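Local structure of fructose-bisphosphate aldolase (Slackia heliotrinireducens, 4MOZ) at residues Thr192-Ala197 against Glu224-Ala229; Phe208-Pro213 against Gly237-Gly242. The protein belongs to the DeoC/LacD aldolase family and folds as a TIM barrel, a closed ring of eight parallel strands surrounded by helices. One frame throughout, in Å; residues are numbered along the deposited sequence.

Contact 1 (Thr192-Ala197 against Glu224-Ala229)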
# COMPACT_ATOMS: atom_id res chain seq x y z
N THR C 192 -10.20 -23.25 -24.19
CA THR C 192 -10.96 -22.75 -23.04
C THR C 192 -10.23 -21.62 -22.31
O THR C 192 -10.87 -20.69 -21.81
CB THR C 192 -11.27 -23.87 -22.01
OG1 THR C 192 -10.05 -24.50 -21.61
CG2 THR C 192 -12.22 -24.91 -22.59
N THR C 193 -8.91 -21.70 -22.27
CA THR C 193 -8.09 -20.67 -21.66
C THR C 193 -8.21 -19.35 -22.41
O THR C 193 -8.40 -18.29 -21.80
CB THR C 193 -6.61 -21.10 -21.60
OG1 THR C 193 -6.50 -22.32 -20.86
CG2 THR C 193 -5.76 -20.03 -20.95
N ILE C 194 -8.12 -19.42 -23.74
CA ILE C 194 -8.22 -18.25 -24.61
C ILE C 194 -9.62 -17.64 -24.53
O ILE C 194 -9.77 -16.42 -24.49
CB ILE C 194 -7.87 -18.61 -26.07
CG1 ILE C 194 -6.46 -19.22 -26.16
CG2 ILE C 194 -8.02 -17.41 -26.99
CD1 ILE C 194 -5.34 -18.38 -25.59
N ALA C 195 -10.64 -18.50 -24.49
CA ALA C 195 -12.02 -18.05 -24.37
C ALA C 195 -12.27 -17.37 -23.02
O ALA C 195 -12.93 -16.33 -22.95
CB ALA C 195 -12.99 -19.21 -24.59
N GLY C 196 -11.73 -17.97 -21.95
CA GLY C 196 -11.82 -17.40 -20.60
C GLY C 196 -11.22 -16.01 -20.53
O GLY C 196 -11.84 -15.07 -20.01
N ALA C 197 -10.01 -15.87 -21.07
CA ALA C 197 -9.29 -14.60 -21.12
C ALA C 197 -10.10 -13.54 -21.86
O ALA C 197 -10.21 -12.40 -21.40
CB ALA C 197 -7.93 -14.80 -21.78
N GLU C 224 -11.07 -21.91 -35.82
CA GLU C 224 -12.39 -22.37 -35.40
C GLU C 224 -12.55 -22.31 -33.87
O GLU C 224 -13.60 -21.92 -33.37
CB GLU C 224 -12.67 -23.79 -35.91
CG GLU C 224 -13.00 -23.83 -37.40
CD GLU C 224 -13.13 -25.24 -37.95
OE1 GLU C 224 -12.66 -26.19 -37.29
OE2 GLU C 224 -13.71 -25.39 -39.05
N ASN C 225 -11.48 -22.67 -33.16
CA ASN C 225 -11.42 -22.54 -31.70
C ASN C 225 -11.50 -21.08 -31.23
O ASN C 225 -12.14 -20.79 -30.22
CB ASN C 225 -10.16 -23.21 -31.15
CG ASN C 225 -10.33 -24.71 -30.96
OD1 ASN C 225 -11.40 -25.18 -30.57
ND2 ASN C 225 -9.27 -25.48 -31.20
N LEU C 226 -10.87 -20.19 -31.99
CA LEU C 226 -10.90 -18.75 -31.70
C LEU C 226 -12.30 -18.14 -31.78
O LEU C 226 -12.60 -17.17 -31.08
CB LEU C 226 -9.95 -18.00 -32.64
CG LEU C 226 -9.70 -16.51 -32.37
CD1 LEU C 226 -9.02 -16.29 -31.02
CD2 LEU C 226 -8.88 -15.88 -33.48
N ALA C 227 -13.16 -18.70 -32.64
CA ALA C 227 -14.55 -18.25 -32.76
C ALA C 227 -15.29 -18.26 -31.42
O ALA C 227 -16.09 -17.37 -31.14
CB ALA C 227 -15.30 -19.07 -33.80
N VAL C 228 -15.02 -19.28 -30.60
CA VAL C 228 -15.61 -19.39 -29.27
C VAL C 228 -15.17 -18.22 -28.37
O VAL C 228 -15.98 -17.68 -27.60
CB VAL C 228 -15.26 -20.76 -28.62
CG1 VAL C 228 -15.76 -20.84 -27.19
CG2 VAL C 228 -15.84 -21.89 -29.45
N ALA C 229 -13.90 -17.84 -28.48
CA ALA C 229 -13.36 -16.72 -27.71
C ALA C 229 -13.94 -15.38 -28.16
O ALA C 229 -14.26 -14.53 -27.33
CB ALA C 229 -11.84 -16.71 -27.80
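In the outer layer of the TIM barrel, successive helices 191-204 and 222-232 meet where I194 and A195 of one face A229 of the other. The two short segments run in roughly the same direction, at 30° to each other, with their axes 8.3 Å apart at the closest point. Small residues permit this approach: the CA atoms of A195 and A229 are separated by just 3.8 Å. The methyl of A229 comes in against main chain as much as side chain, its CB lying 3.7 Å from CA of A195 and 3.9 Å from the carbonyl O of I194. No hydrogen bond crosses the interface, and what joins the helices is apolar packing. I194 offers its CG2 branch, which is anti to its backbone N and meets CB of A229 at 4.0 Å. The longer branch of I194, CG1 and CD1, leads off from helix 222-232. The same CG2 also touches CD1 of L226 more loosely, at 4.3 Å. A195 is shared between two neighbours, with its CB 4.2 Å from CB of A229 and 4.1 Å from CG1 of V228. With V228 CG1 anti to the backbone N (chi1 175°), it is this branch that meets the alanine methyl. N50 of a second subunit packs on both A195 and V228, so this part of the helix pair borders the subunit interface. On the barrel side, I194 rests on V211 and P214, while A229 touches L238 and L226 covers L238 and C240, which sets the helix pair directly over strand 237-240 and the segment following strand 208-210.

Contact 2 (Phe208-Pro213 against Gly237-Gly242)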
# COMPACT_ATOMS: atom_id res chain seq x y z
N PHE C 208 -11.15 -3.57 -26.69
CA PHE C 208 -10.52 -4.66 -27.42
C PHE C 208 -9.73 -5.55 -26.47
O PHE C 208 -9.24 -5.08 -25.43
CB PHE C 208 -9.59 -4.12 -28.52
CG PHE C 208 -10.30 -3.39 -29.61
CD1 PHE C 208 -10.88 -4.08 -30.67
CD2 PHE C 208 -10.41 -2.00 -29.58
CE1 PHE C 208 -11.55 -3.40 -31.68
CE2 PHE C 208 -11.07 -1.31 -30.59
CZ PHE C 208 -11.64 -2.02 -31.64
N VAL C 209 -9.61 -6.82 -26.82
CA VAL C 209 -8.81 -7.78 -26.07
C VAL C 209 -7.84 -8.49 -27.00
O VAL C 209 -8.23 -9.01 -28.05
CB VAL C 209 -9.68 -8.79 -25.28
CG1 VAL C 209 -10.69 -9.50 -26.19
CG2 VAL C 209 -8.81 -9.80 -24.54
N LYS C 210 -6.56 -8.48 -26.62
CA LYS C 210 -5.53 -9.19 -27.36
C LYS C 210 -5.21 -10.51 -26.66
O LYS C 210 -4.83 -10.51 -25.50
CB LYS C 210 -4.29 -8.30 -27.55
CG LYS C 210 -2.96 -9.00 -27.77
CD LYS C 210 -2.90 -9.92 -28.98
CE LYS C 210 -1.49 -10.46 -29.17
NZ LYS C 210 -1.43 -11.92 -29.40
N VAL C 211 -5.39 -11.61 -27.38
CA VAL C 211 -5.11 -12.95 -26.85
C VAL C 211 -4.16 -13.69 -27.78
O VAL C 211 -3.95 -13.28 -28.92
CB VAL C 211 -6.40 -13.79 -26.68
CG1 VAL C 211 -7.30 -13.21 -25.60
CG2 VAL C 211 -7.15 -13.93 -28.00
N ASN C 212 -3.58 -14.79 -27.30
CA ASN C 212 -2.85 -15.71 -28.15
C ASN C 212 -3.83 -16.52 -29.00
O ASN C 212 -4.97 -16.74 -28.58
CB ASN C 212 -2.03 -16.68 -27.30
CG ASN C 212 -0.78 -16.05 -26.75
OD1 ASN C 212 -0.07 -15.33 -27.45
ND2 ASN C 212 -0.50 -16.32 -25.47
N PRO C 213 -3.39 -16.96 -30.19
CA PRO C 213 -4.22 -17.92 -30.91
C PRO C 213 -4.26 -19.25 -30.14
O PRO C 213 -3.22 -19.69 -29.64
CB PRO C 213 -3.49 -18.09 -32.25
CG PRO C 213 -2.08 -17.66 -31.99
CD PRO C 213 -2.18 -16.58 -30.96
N GLY C 237 -14.11 -6.26 -28.82
CA GLY C 237 -13.48 -6.78 -30.03
C GLY C 237 -12.22 -7.56 -29.71
O GLY C 237 -11.36 -7.08 -28.98
N LEU C 238 -12.11 -8.76 -30.26
CA LEU C 238 -10.95 -9.61 -30.02
C LEU C 238 -9.92 -9.40 -31.11
O LEU C 238 -10.24 -9.43 -32.30
CB LEU C 238 -11.37 -11.08 -29.94
CG LEU C 238 -10.28 -12.14 -29.76
CD1 LEU C 238 -10.86 -13.35 -29.04
CD2 LEU C 238 -9.64 -12.53 -31.08
N VAL C 239 -8.67 -9.17 -30.71
CA VAL C 239 -7.58 -9.12 -31.68
C VAL C 239 -6.61 -10.24 -31.37
O VAL C 239 -6.41 -10.61 -30.21
CB VAL C 239 -6.88 -7.75 -31.77
CG1 VAL C 239 -7.91 -6.63 -31.91
CG2 VAL C 239 -5.98 -7.49 -30.58
N CYS C 240 -6.02 -10.80 -32.41
CA CYS C 240 -5.14 -11.93 -32.25
C CYS C 240 -3.79 -11.65 -32.90
O CYS C 240 -3.47 -10.49 -33.21
CB CYS C 240 -5.80 -13.17 -32.84
SG CYS C 240 -5.19 -14.72 -32.15
N ALA C 241 -2.99 -12.69 -33.10
CA ALA C 241 -1.68 -12.56 -33.72
C ALA C 241 -1.36 -13.76 -34.62
O ALA C 241 -1.78 -14.88 -34.34
CB ALA C 241 -0.60 -12.38 -32.66
N GLY C 242 -0.62 -13.52 -35.69
CA GLY C 242 -0.06 -14.59 -36.50
C GLY C 242 1.31 -15.00 -35.96
O GLY C 242 1.91 -14.26 -35.17
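K210 and V239 face each other on adjacent parallel strands of the barrel wall, and the lysine chain runs from there toward A241. Its CB packs on CG2 of V239 at 3.6 Å. CG stands anti to the backbone N, and the bend at chi2 (58°) brings CD to 3.8 Å from the carbonyl O of V239. CE then passes beside CB of A241, and NZ lies 3.4 Å from that same methyl. The amine end turns back to its own segment: NZ donates to the carbonyl O of V211 at 2.9 Å, approaching from above the carbonyl plane (60° out of it). Alongside, the strands are joined by a parallel ladder. The amide N of V209 bonds to O of G237, V239 N gives a nearly straight bond to O of V209 at 2.7 Å, and V211 N reaches O of V239 at a longer 3.2 Å. At the start of the ladder the F208 ring lies close to G237, which has no side chain, and CD1 of F208 is 3.5 Å from its carbonyl O. On the sheet face of V209 and L238, CG2 of V211 meets CD1 of L238 at 3.9 Å, the two side chains crossing at about a right angle. At the C-terminal end of the pair, C240 SG lies beside CD of the P213 ring and accepts a weak hydrogen bond from A241 N. The strands belong to the beta-alpha-beta unit in which helix 222-232 links strand 208-210 to strand 237-240. F208 and K210 touch V174 and W176 of strand 172-177, while V209 packs on A201 of helix 191-204, and L238 touches both A198 of that helix and S230 of helix 222-232.

How the contacts relate
Both contacts are buried, but at different depths: contact 2 is centred about 7 Å from the centre of the chain, contact 1 about 17 Å. Contact 2 joins neighbouring strands through backbone hydrogen bonds, with side-chain packing around them, whereas contact 1 joins helices by packing without any hydrogen bond and buries less than a third as much surface. Their segments alternate along the chain, helix, strand, helix, strand, as successive beta-alpha units of a TIM barrel do. The layers also touch directly: CD1 of I194 lies 3.4 Å from the carbonyl O of N212, and L238 ties contact 2 to both helices of contact 1. Contact 1 borders a second subunit of the assembly; contact 2 touches no other chain.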